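Local coordinates for uncharacterized protein (Streptococcus pneumoniae, PDB 3LFT), which probably serves as the substrate-binding component of an ABC transporter and holds a bound L-tryptophan between its two lobes, at residues Pro14-Asp17 with Leu18-Lys21; Asp93-Ala97 with Asn98-Asp102; Asn174-Ala177 with Ser178-Val182; Lys21-Gln24 with Asp25-Glu29. One frame throughout, in Å; residues are numbered along the deposited sequence. Where two conformers were deposited one is given.

How the interactions relate
From the N terminus, interaction 1 (14-21) forms the opening turns of helix 14-29, beside the bound tryptophan, and interaction 4 (21-29) carries the same helix onward; the two overlap at Lys-21, their centres 11 Å apart. Interaction 2 (93-102) follows in the loop between strands 86-89 and 110-115 of the six-stranded parallel sheet, which also includes strands 3-9 and 37-43. Interaction 3 (174-182) comes last, on helix 176-183 beside the four-stranded sheet. Each joins neighbouring pieces of chain, so none closes a long loop, and none nests in or crosses another. Interactions 3 and 4 lie on opposite sides of the chain's centre, about 37 Å between centres.

Interaction 1 of 4, residues Pro14-Asp17 with Leu18-Lys21; sequences PSLD and LIYK. With TRP (tryptophan), chain C.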
loop_
_atom_site.group_PDB
_atom_site.type_symbol
_atom_site.label_atom_id
_atom_site.label_comp_id
_atom_site.label_asym_id
_atom_site.label_seq_id
_atom_site.Cartn_x
_atom_site.Cartn_y
_atom_site.Cartn_z
ATOM N N PRO A 14 -6.912 -7.435 -1.102
ATOM C CA PRO A 14 -6.214 -8.596 -0.505
ATOM C C PRO A 14 -4.927 -8.273 0.221
ATOM O O PRO A 14 -4.594 -8.929 1.211
ATOM C CB PRO A 14 -5.937 -9.508 -1.703
ATOM C CG PRO A 14 -7.060 -9.186 -2.666
ATOM C CD PRO A 14 -7.339 -7.701 -2.491
ATOM N N SER A 15 -4.216 -7.246 -0.233
ATOM C CA SER A 15 -2.982 -6.851 0.458
ATOM C C SER A 15 -3.243 -6.435 1.904
ATOM O O SER A 15 -2.523 -6.840 2.815
ATOM C CB SER A 15 -2.275 -5.723 -0.287
ATOM O OG SER A 15 -1.953 -6.093 -1.618
ATOM N N LEU A 16 -4.297 -5.656 2.127
ATOM C CA LEU A 16 -4.606 -5.244 3.493
ATOM C C LEU A 16 -5.032 -6.421 4.357
ATOM O O LEU A 16 -4.688 -6.467 5.545
ATOM C CB LEU A 16 -5.636 -4.109 3.561
ATOM C CG LEU A 16 -5.316 -2.825 2.780
ATOM C CD1 LEU A 16 -6.276 -1.718 3.186
ATOM C CD2 LEU A 16 -3.876 -2.332 2.937
ATOM N N ASP A 17 -5.779 -7.356 3.788
ATOM C CA ASP A 17 -6.151 -8.559 4.529
ATOM C C ASP A 17 -4.913 -9.337 4.982
ATOM O O ASP A 17 -4.865 -9.833 6.107
ATOM C CB ASP A 17 -7.025 -9.473 3.674
ATOM C CG ASP A 17 -8.382 -8.882 3.343
ATOM O OD1 ASP A 17 -8.901 -8.022 4.069
ATOM O OD2 ASP A 17 -8.987 -9.385 2.374
ATOM N N LEU A 18 -3.899 -9.419 4.120
ATOM C CA LEU A 18 -2.660 -10.122 4.452
ATOM C C LEU A 18 -1.844 -9.370 5.515
ATOM O O LEU A 18 -1.272 -10.004 6.420
ATOM C CB LEU A 18 -1.844 -10.402 3.186
ATOM C CG LEU A 18 -0.593 -11.263 3.326
ATOM C CD1 LEU A 18 -0.811 -12.586 4.075
ATOM C CD2 LEU A 18 -0.044 -11.526 1.929
ATOM N N ILE A 19 -1.814 -8.042 5.436
ATOM C CA ILE A 19 -1.220 -7.247 6.503
ATOM C C ILE A 19 -1.907 -7.539 7.842
ATOM O O ILE A 19 -1.225 -7.753 8.856
ATOM C CB ILE A 19 -1.251 -5.749 6.156
ATOM C CG1 ILE A 19 -0.320 -5.500 4.963
ATOM C CG2 ILE A 19 -0.858 -4.893 7.369
ATOM C CD1 ILE A 19 -0.520 -4.124 4.370
ATOM N N TYR A 20 -3.239 -7.576 7.857
ATOM C CA TYR A 20 -3.933 -7.855 9.100
ATOM C C TYR A 20 -3.603 -9.260 9.629
ATOM O O TYR A 20 -3.420 -9.441 10.841
ATOM C CB TYR A 20 -5.451 -7.614 8.979
ATOM C CG TYR A 20 -6.204 -7.826 10.282
ATOM C CD1 TYR A 20 -7.327 -8.655 10.332
ATOM C CD2 TYR A 20 -5.771 -7.221 11.458
ATOM C CE1 TYR A 20 -8.017 -8.842 11.535
ATOM C CE2 TYR A 20 -6.445 -7.423 12.658
ATOM C CZ TYR A 20 -7.547 -8.225 12.679
ATOM O OH TYR A 20 -8.211 -8.409 13.877
ATOM N N LYS A 21 -3.517 -10.253 8.743
ATOM C CA LYS A 21 -3.098 -11.596 9.138
ATOM C C LYS A 21 -1.721 -11.518 9.797
ATOM O O LYS A 21 -1.483 -12.120 10.856
ATOM C CB LYS A 21 -3.084 -12.534 7.923
ATOM C CG LYS A 21 -2.180 -13.765 8.048
ATOM C CD LYS A 21 -2.811 -14.883 8.861
ATOM C CE LYS A 21 -1.859 -16.064 8.953
ATOM N NZ LYS A 21 -0.843 -16.040 7.856
HETATM N N TRP C . 0.730 1.679 1.885
HETATM C CA TRP C . -0.693 1.984 1.556
HETATM C C TRP C . -1.094 3.282 2.179
HETATM O O TRP C . -2.287 3.543 2.357
HETATM C CB TRP C . -1.593 0.827 2.021
HETATM C CG TRP C . -1.236 -0.464 1.329
HETATM C CD1 TRP C . -0.470 -1.517 1.829
HETATM C CD2 TRP C . -1.608 -0.844 -0.038
HETATM N NE1 TRP C . -0.361 -2.501 0.876
HETATM C CE2 TRP C . -0.993 -2.157 -0.247
HETATM C CE3 TRP C . -2.324 -0.203 -1.022
HETATM C CZ2 TRP C . -1.167 -2.771 -1.474
HETATM C CZ3 TRP C . -2.474 -0.845 -2.247
HETATM C CH2 TRP C . -1.901 -2.116 -2.452
HETATM O OXT TRP C . -0.216 4.089 2.512
#
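Leu-16 lays its CD2 methyl over the indole of the bound tryptophan, 3.6 Å above TRP CG, and the same methyl packs against CD1 of Ile-19 one turn further along the helix, 4.1 Å away. This is the start of helix 14-29, the helix of the beta-alpha-beta unit formed with strands 3-9 and 37-43, and its first turns build one wall of the ligand pocket. Three side chains share the task. Leu-16 CD2 sits over the CG-CD1 edge of the five-membered ring. Ile-19 reaches the rim of the same ring, with CD1 3.6 Å from TRP CD1. Ser-15 approaches the benzo end, its CB 3.4 Å from TRP CZ2. Ile-19 gets there because CG1 lies anti to its carbonyl carbon (chi1 -67°) and CD1 continues the chain outward in an extended shape; on the way CG1 passes along the carbonyl oxygen of Ser-15.

That oxygen is already engaged: Ile-19 N donates to Ser-15 O at 3.0 Å, one of four successive helical bonds running from Leu-18 N to Pro-14 O through to Lys-21 N to Asp-17 O. The contacts of this turn with the tryptophan are van der Waals; its hydrogen bonds come from residues such as Thr-71, Asp-115 and Gln-236. On other flanks of the helix, Asp-17 OD1 is tied to Gln-9 NE2 and the ring of Tyr-20 stacks with Phe-41, fastening the helix to the sheet. The serine hydroxyl also lies against the indole carbons, with Ser-15 OG 3.4 Å from TRP CZ2.

Interaction 2 of 4, residues Asp93-Ala97 with Asn98-Asp102; sequences DPIGA and NLVKD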
loop_
_atom_site.group_PDB
_atom_site.type_symbol
_atom_site.label_atom_id
_atom_site.label_comp_id
_atom_site.label_asym_id
_atom_site.label_seq_id
_atom_site.Cartn_x
_atom_site.Cartn_y
_atom_site.Cartn_z
ATOM N N ASP A 93 3.873 7.047 3.160
ATOM C CA ASP A 93 4.587 8.316 3.380
ATOM C C ASP A 93 4.069 9.005 4.644
ATOM O O ASP A 93 3.237 9.908 4.569
ATOM C CB ASP A 93 4.425 9.241 2.166
ATOM C CG ASP A 93 5.077 10.599 2.361
ATOM O OD1 ASP A 93 5.885 10.775 3.296
ATOM O OD2 ASP A 93 4.769 11.499 1.565
ATOM N N PRO A 94 4.571 8.601 5.818
ATOM C CA PRO A 94 4.055 9.137 7.084
ATOM C C PRO A 94 4.266 10.646 7.227
ATOM O O PRO A 94 3.403 11.307 7.791
ATOM C CB PRO A 94 4.843 8.375 8.152
ATOM C CG PRO A 94 5.429 7.218 7.489
ATOM C CD PRO A 94 5.454 7.438 6.003
ATOM N N ILE A 95 5.366 11.181 6.712
ATOM C CA ILE A 95 5.611 12.615 6.848
ATOM C C ILE A 95 4.639 13.404 5.971
ATOM O O ILE A 95 4.001 14.359 6.421
ATOM C CB ILE A 95 7.076 12.966 6.522
ATOM C CG1 ILE A 95 8.015 12.276 7.521
ATOM C CG2 ILE A 95 7.298 14.480 6.524
ATOM C CD1 ILE A 95 9.492 12.325 7.107
ATOM N N GLY A 96 4.518 12.991 4.710
ATOM C CA GLY A 96 3.586 13.642 3.792
ATOM C C GLY A 96 2.133 13.470 4.194
ATOM O O GLY A 96 1.293 14.317 3.847
ATOM N N ALA A 97 1.829 12.406 4.934
ATOM C CA ALA A 97 0.477 12.199 5.443
ATOM C C ALA A 97 0.198 13.047 6.677
ATOM O O ALA A 97 -0.912 13.039 7.191
ATOM C CB ALA A 97 0.262 10.709 5.757
ATOM N N ASN A 98 1.196 13.820 7.120
ATOM C CA ASN A 98 1.110 14.648 8.336
ATOM C C ASN A 98 0.858 13.800 9.589
ATOM O O ASN A 98 0.191 14.251 10.524
ATOM C CB ASN A 98 0.030 15.743 8.182
ATOM C CG ASN A 98 0.283 16.957 9.059
ATOM O OD1 ASN A 98 -0.656 17.662 9.473
ATOM N ND2 ASN A 98 1.536 17.253 9.291
ATOM N N LEU A 99 1.401 12.578 9.595
ATOM C CA LEU A 99 1.228 11.646 10.711
ATOM C C LEU A 99 2.379 11.676 11.709
ATOM O O LEU A 99 2.173 11.439 12.909
ATOM C CB LEU A 99 1.023 10.211 10.189
ATOM C CG LEU A 99 -0.369 9.953 9.595
ATOM C CD1 LEU A 99 -0.393 8.654 8.791
ATOM C CD2 LEU A 99 -1.423 9.903 10.686
ATOM N N VAL A 100 3.581 11.956 11.214
ATOM C CA VAL A 100 4.782 12.053 12.050
ATOM C C VAL A 100 5.575 13.259 11.598
ATOM O O VAL A 100 5.467 13.666 10.436
ATOM C CB VAL A 100 5.669 10.792 11.947
ATOM C CG1 VAL A 100 4.851 9.520 12.249
ATOM C CG2 VAL A 100 6.319 10.667 10.557
ATOM N N LYS A 101 6.356 13.840 12.507
ATOM C CA LYS A 101 7.225 14.967 12.139
ATOM C C LYS A 101 8.427 14.515 11.303
ATOM O O LYS A 101 8.794 15.161 10.314
ATOM C CB LYS A 101 7.701 15.731 13.373
ATOM C CG LYS A 101 8.510 16.966 13.022
ATOM C CD LYS A 101 8.689 17.881 14.203
ATOM C CE LYS A 101 9.565 19.049 13.812
ATOM N NZ LYS A 101 8.932 19.882 12.749
ATOM N N ASP A 102 9.061 13.425 11.736
ATOM C CA ASP A 102 10.122 12.775 10.967
ATOM C C ASP A 102 10.142 11.298 11.366
ATOM O O ASP A 102 9.397 10.870 12.274
ATOM C CB ASP A 102 11.497 13.471 11.061
ATOM C CG ASP A 102 12.112 13.419 12.442
ATOM O OD1 ASP A 102 12.212 12.338 13.044
ATOM O OD2 ASP A 102 12.574 14.480 12.919
HETATM O O HOH W 1 4.712 16.505 8.325
#
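The carbonyl oxygen of Pro-94 is gripped by two backbone N-H groups: Leu-99 N at 3.0 Å, almost in line with the carbonyl bond (C=O...N 169°), and Val-100 N in a weak bond at 3.5 Å. Within this wrap a second bond closes the type I turn from Ile-95 to Asn-98, where Asn-98 N meets Ile-95 O at 2.9 Å from well above the carbonyl plane. The nested pair, with Asn-98 in the left-handed region (phi 61°), is the pattern of a Schellman motif, here closing a short helix-like turn at 94-96. The beginning of that turn is held by Asp-93: Gly-96 N donates to OD1 at 3.0 Å in an Asx motif, approaching from above the carboxylate plane, while OD2 bonds Thr-149.

Apolar contacts follow the same path. Val-100 has CG1 anti to its carbonyl carbon (chi1 -54°), which places CG2 between the backbone N and that carbon; this methyl touches Pro-94 CB at 3.6 Å and Ile-95 CG1 at 3.8 Å, and the valine and isoleucine side chains cross at about a right angle. Ala-97 CB lies 3.7 Å from Leu-99 CD1, and Leu-99 goes on to pack on helix 71-80. A water donates to Ile-95 O and weakly bridges to Asn-98 ND2. Gln-75 NE2 ties Ala-97 O to helix 71-80, but the turn itself is held mainly by bonds from its own N-H groups.

Interaction 3 of 4, residues Asn174-Ala177 with Ser178-Val182; sequences NEIA and STVTV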
loop_
_atom_site.group_PDB
_atom_site.type_symbol
_atom_site.label_atom_id
_atom_site.label_comp_id
_atom_site.label_asym_id
_atom_site.label_seq_id
_atom_site.Cartn_x
_atom_site.Cartn_y
_atom_site.Cartn_z
ATOM N N ASN A 174 -15.341 4.779 -9.032
ATOM C CA ASN A 174 -16.352 4.950 -10.081
ATOM C C ASN A 174 -15.799 5.364 -11.441
ATOM O O ASN A 174 -16.365 5.009 -12.478
ATOM C CB ASN A 174 -17.440 5.929 -9.617
ATOM C CG ASN A 174 -18.160 5.453 -8.364
ATOM O OD1 ASN A 174 -18.177 6.142 -7.343
ATOM N ND2 ASN A 174 -18.742 4.259 -8.432
ATOM N N GLU A 175 -14.694 6.108 -11.433
ATOM C CA GLU A 175 -14.126 6.675 -12.648
ATOM C C GLU A 175 -13.056 5.774 -13.271
ATOM O O GLU A 175 -12.479 6.131 -14.294
ATOM C CB GLU A 175 -13.555 8.082 -12.370
ATOM C CG GLU A 175 -14.591 9.151 -11.979
ATOM C CD GLU A 175 -15.070 9.043 -10.532
ATOM O OE1 GLU A 175 -14.368 8.441 -9.699
ATOM O OE2 GLU A 175 -16.153 9.575 -10.218
ATOM N N ILE A 176 -12.814 4.603 -12.681
ATOM C CA ILE A 176 -11.716 3.742 -13.164
ATOM C C ILE A 176 -11.922 3.267 -14.604
ATOM O O ILE A 176 -11.033 3.455 -15.444
ATOM C CB ILE A 176 -11.453 2.523 -12.250
ATOM C CG1 ILE A 176 -10.850 2.985 -10.915
ATOM C CG2 ILE A 176 -10.478 1.527 -12.952
ATOM C CD1 ILE A 176 -10.739 1.883 -9.861
ATOM N N ALA A 177 -13.076 2.666 -14.891
ATOM C CA ALA A 177 -13.290 2.046 -16.198
ATOM C C ALA A 177 -13.131 3.050 -17.339
ATOM O O ALA A 177 -12.413 2.779 -18.312
ATOM C CB ALA A 177 -14.657 1.357 -16.263
ATOM N N SER A 178 -13.780 4.207 -17.214
ATOM C CA SER A 178 -13.735 5.220 -18.263
ATOM C C SER A 178 -12.335 5.830 -18.388
ATOM O O SER A 178 -11.885 6.137 -19.485
ATOM C CB SER A 178 -14.795 6.307 -18.032
ATOM O OG SER A 178 -14.561 6.984 -16.809
ATOM N N THR A 179 -11.635 5.963 -17.262
ATOM C CA THR A 179 -10.286 6.509 -17.281
ATOM C C THR A 179 -9.334 5.542 -17.968
ATOM O O THR A 179 -8.489 5.960 -18.760
ATOM C CB THR A 179 -9.788 6.872 -15.867
ATOM O OG1 THR A 179 -10.626 7.908 -15.337
ATOM C CG2 THR A 179 -8.371 7.377 -15.900
ATOM N N VAL A 180 -9.479 4.252 -17.677
ATOM C CA VAL A 180 -8.639 3.262 -18.350
ATOM C C VAL A 180 -8.843 3.337 -19.863
ATOM O O VAL A 180 -7.866 3.307 -20.631
ATOM C CB VAL A 180 -8.841 1.823 -17.811
ATOM C CG1 VAL A 180 -8.118 0.785 -18.699
ATOM C CG2 VAL A 180 -8.337 1.722 -16.388
ATOM N N THR A 181 -10.099 3.456 -20.290
ATOM C CA THR A 181 -10.390 3.514 -21.715
ATOM C C THR A 181 -9.694 4.706 -22.378
ATOM O O THR A 181 -9.061 4.556 -23.434
ATOM C CB THR A 181 -11.899 3.540 -21.949
ATOM O OG1 THR A 181 -12.460 2.301 -21.499
ATOM C CG2 THR A 181 -12.220 3.714 -23.423
ATOM N N VAL A 182 -9.780 5.873 -21.744
ATOM C CA VAL A 182 -9.118 7.073 -22.248
ATOM C C VAL A 182 -7.588 6.927 -22.268
ATOM O O VAL A 182 -6.932 7.169 -23.284
ATOM C CB VAL A 182 -9.527 8.337 -21.426
ATOM C CG1 VAL A 182 -8.680 9.550 -21.823
ATOM C CG2 VAL A 182 -11.012 8.617 -21.568
HETATM O O HOH W 2 -15.895 4.799 -15.138
#
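Thr-179 starts with CB 3.2 Å from the carbonyl oxygen of Glu-175, and its next atom, the hydroxyl OG1, donates to that same oxygen at 2.8 Å. OG1 lies anti to the carbonyl carbon of its own residue (chi1 -63°), which folds the hydroxyl back along the helix toward Glu-175; the methyl CG2 is anti to the backbone N instead. Thr-179 N also donates to Glu-175 O, at 3.1 Å. The two donors come from opposite faces of the carbonyl plane, so one residue grips the oxygen twice.

These atoms form the opening turn of helix 176-183, which follows strand 164-170 and precedes strand 189-192 in the parallel sheet of the second lobe. The side chain of Thr-179 rests on that sheet, against Phe-168, Val-170 and Leu-139. In the next bond, Val-180 N donates to Ile-176 O at 2.8 Å, close to the carbonyl axis, and the two side chains run side by side with CG2 of Ile-176 4.1 Å from CG2 of Val-180. Ile-176 also meets Thr-204 and Val-205 of helix 202-208.

Between Asn-174 O and Ser-178 N a water bridges: it donates to the first at 2.7 Å and accepts from the second at 3.0 Å. The chain of Glu-175 bends at chi2 (77°) and leads away from residues 178-182, to a hydrogen bond between OE1 and Ser-172 OG.

Interaction 4 of 4, residues Lys21-Gln24 with Asp25-Glu29; sequences KGIQ and DGLAE
Regular helical bonds link Lys-21 to Asp-25, Gly-22 to Gly-26, Ile-23 to Leu-27 and Gln-24 to Ala-28, each carbonyl oxygen meeting the N-H four residues on; Leu-27 N to Ile-23 O is almost straight at 175°. Beside that bond the two side chains lie alongside each other, pointing the same way, with Ile-23 CG2 3.9 Å from Leu-27 CD1. Leu-27 CG is anti to its carbonyl carbon (chi1 -70°), which brings CG to 3.4 Å from Ile-23 O.

This is the later part of the helix between strands 3-9 and 37-43 of a beta-alpha-beta unit. Both Ile-23 and Leu-27 pack on Ile-247 of helix 236-251, and Glu-29 reaches the same helix through a salt bridge to Lys-245. Gly-22 and Gly-26, four residues apart and both buried, bring bare backbone to their side of the helix.

Near His-237 of helix 236-251, Lys-21 bends over Asp-25 to a salt bridge whose hydrogen bond is weak, Lys-21 NZ to Asp-25 OD2 at 3.1 Å, of uncertain detail because the lysine has two conformers and the position of OD2 is less sure. Ala-28 sets its CB 3.3 Å from Gln-24 O.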
loop_
_atom_site.group_PDB
_atom_site.type_symbol
_atom_site.label_atom_id
_atom_site.label_comp_id
_atom_site.label_asym_id
_atom_site.label_seq_id
_atom_site.Cartn_x
_atom_site.Cartn_y
_atom_site.Cartn_z
ATOM N N LYS A 21 -3.517 -10.253 8.743
ATOM C CA LYS A 21 -3.098 -11.596 9.138
ATOM C C LYS A 21 -1.721 -11.518 9.797
ATOM O O LYS A 21 -1.483 -12.120 10.856
ATOM C CB LYS A 21 -3.084 -12.534 7.923
ATOM C CG LYS A 21 -2.180 -13.765 8.048
ATOM C CD LYS A 21 -2.811 -14.883 8.861
ATOM C CE LYS A 21 -1.859 -16.064 8.953
ATOM N NZ LYS A 21 -0.843 -16.040 7.856
ATOM N N GLY A 22 -0.804 -10.772 9.169
ATOM C CA GLY A 22 0.539 -10.553 9.732
ATOM C C GLY A 22 0.513 -9.905 11.106
ATOM O O GLY A 22 1.248 -10.315 12.001
ATOM N N ILE A 23 -0.356 -8.909 11.294
ATOM C CA ILE A 23 -0.514 -8.283 12.610
ATOM C C ILE A 23 -0.869 -9.331 13.659
ATOM O O ILE A 23 -0.250 -9.389 14.732
ATOM C CB ILE A 23 -1.567 -7.144 12.571
ATOM C CG1 ILE A 23 -1.032 -5.940 11.785
ATOM C CG2 ILE A 23 -2.014 -6.748 14.012
ATOM C CD1 ILE A 23 -2.101 -4.908 11.433
ATOM N N GLN A 24 -1.882 -10.138 13.350
ATOM C CA GLN A 24 -2.313 -11.183 14.266
ATOM C C GLN A 24 -1.196 -12.180 14.537
ATOM O O GLN A 24 -1.028 -12.595 15.681
ATOM C CB GLN A 24 -3.524 -11.907 13.695
ATOM C CG GLN A 24 -4.773 -11.044 13.618
ATOM C CD GLN A 24 -5.902 -11.731 12.882
ATOM O OE1 GLN A 24 -6.930 -12.086 13.471
ATOM N NE2 GLN A 24 -5.730 -11.915 11.578
ATOM N N ASP A 25 -0.427 -12.541 13.510
ATOM C CA ASP A 25 0.666 -13.495 13.705
ATOM C C ASP A 25 1.726 -12.880 14.601
ATOM O O ASP A 25 2.267 -13.574 15.454
ATOM C CB ASP A 25 1.281 -13.882 12.363
ATOM C CG ASP A 25 0.347 -14.720 11.504
ATOM O OD1 ASP A 25 -0.663 -15.273 12.018
ATOM O OD2 ASP A 25 0.660 -14.846 10.301
ATOM N N GLY A 26 2.029 -11.592 14.414
ATOM C CA GLY A 26 3.094 -10.946 15.204
ATOM C C GLY A 26 2.683 -10.800 16.653
ATOM O O GLY A 26 3.475 -11.043 17.560
ATOM N N LEU A 27 1.429 -10.409 16.885
ATOM C CA LEU A 27 0.866 -10.406 18.244
ATOM C C LEU A 27 0.941 -11.773 18.909
ATOM O O LEU A 27 1.358 -11.891 20.056
ATOM C CB LEU A 27 -0.595 -9.961 18.233
ATOM C CG LEU A 27 -0.824 -8.488 17.909
ATOM C CD1 LEU A 27 -2.294 -8.255 17.621
ATOM C CD2 LEU A 27 -0.347 -7.632 19.065
ATOM N N ALA A 28 0.517 -12.803 18.185
ATOM C CA ALA A 28 0.473 -14.148 18.742
ATOM C C ALA A 28 1.869 -14.652 19.112
ATOM O O ALA A 28 2.049 -15.309 20.147
ATOM C CB ALA A 28 -0.207 -15.082 17.768
ATOM N N GLU A 29 2.868 -14.328 18.294
ATOM C CA GLU A 29 4.252 -14.744 18.552
ATOM C C GLU A 29 4.767 -14.192 19.888
ATOM O O GLU A 29 5.600 -14.808 20.549
ATOM C CB GLU A 29 5.139 -14.301 17.375
ATOM C CG GLU A 29 6.595 -14.727 17.427
ATOM C CD GLU A 29 7.404 -14.114 16.291
ATOM O OE1 GLU A 29 8.643 -14.064 16.401
ATOM O OE2 GLU A 29 6.806 -13.670 15.289
#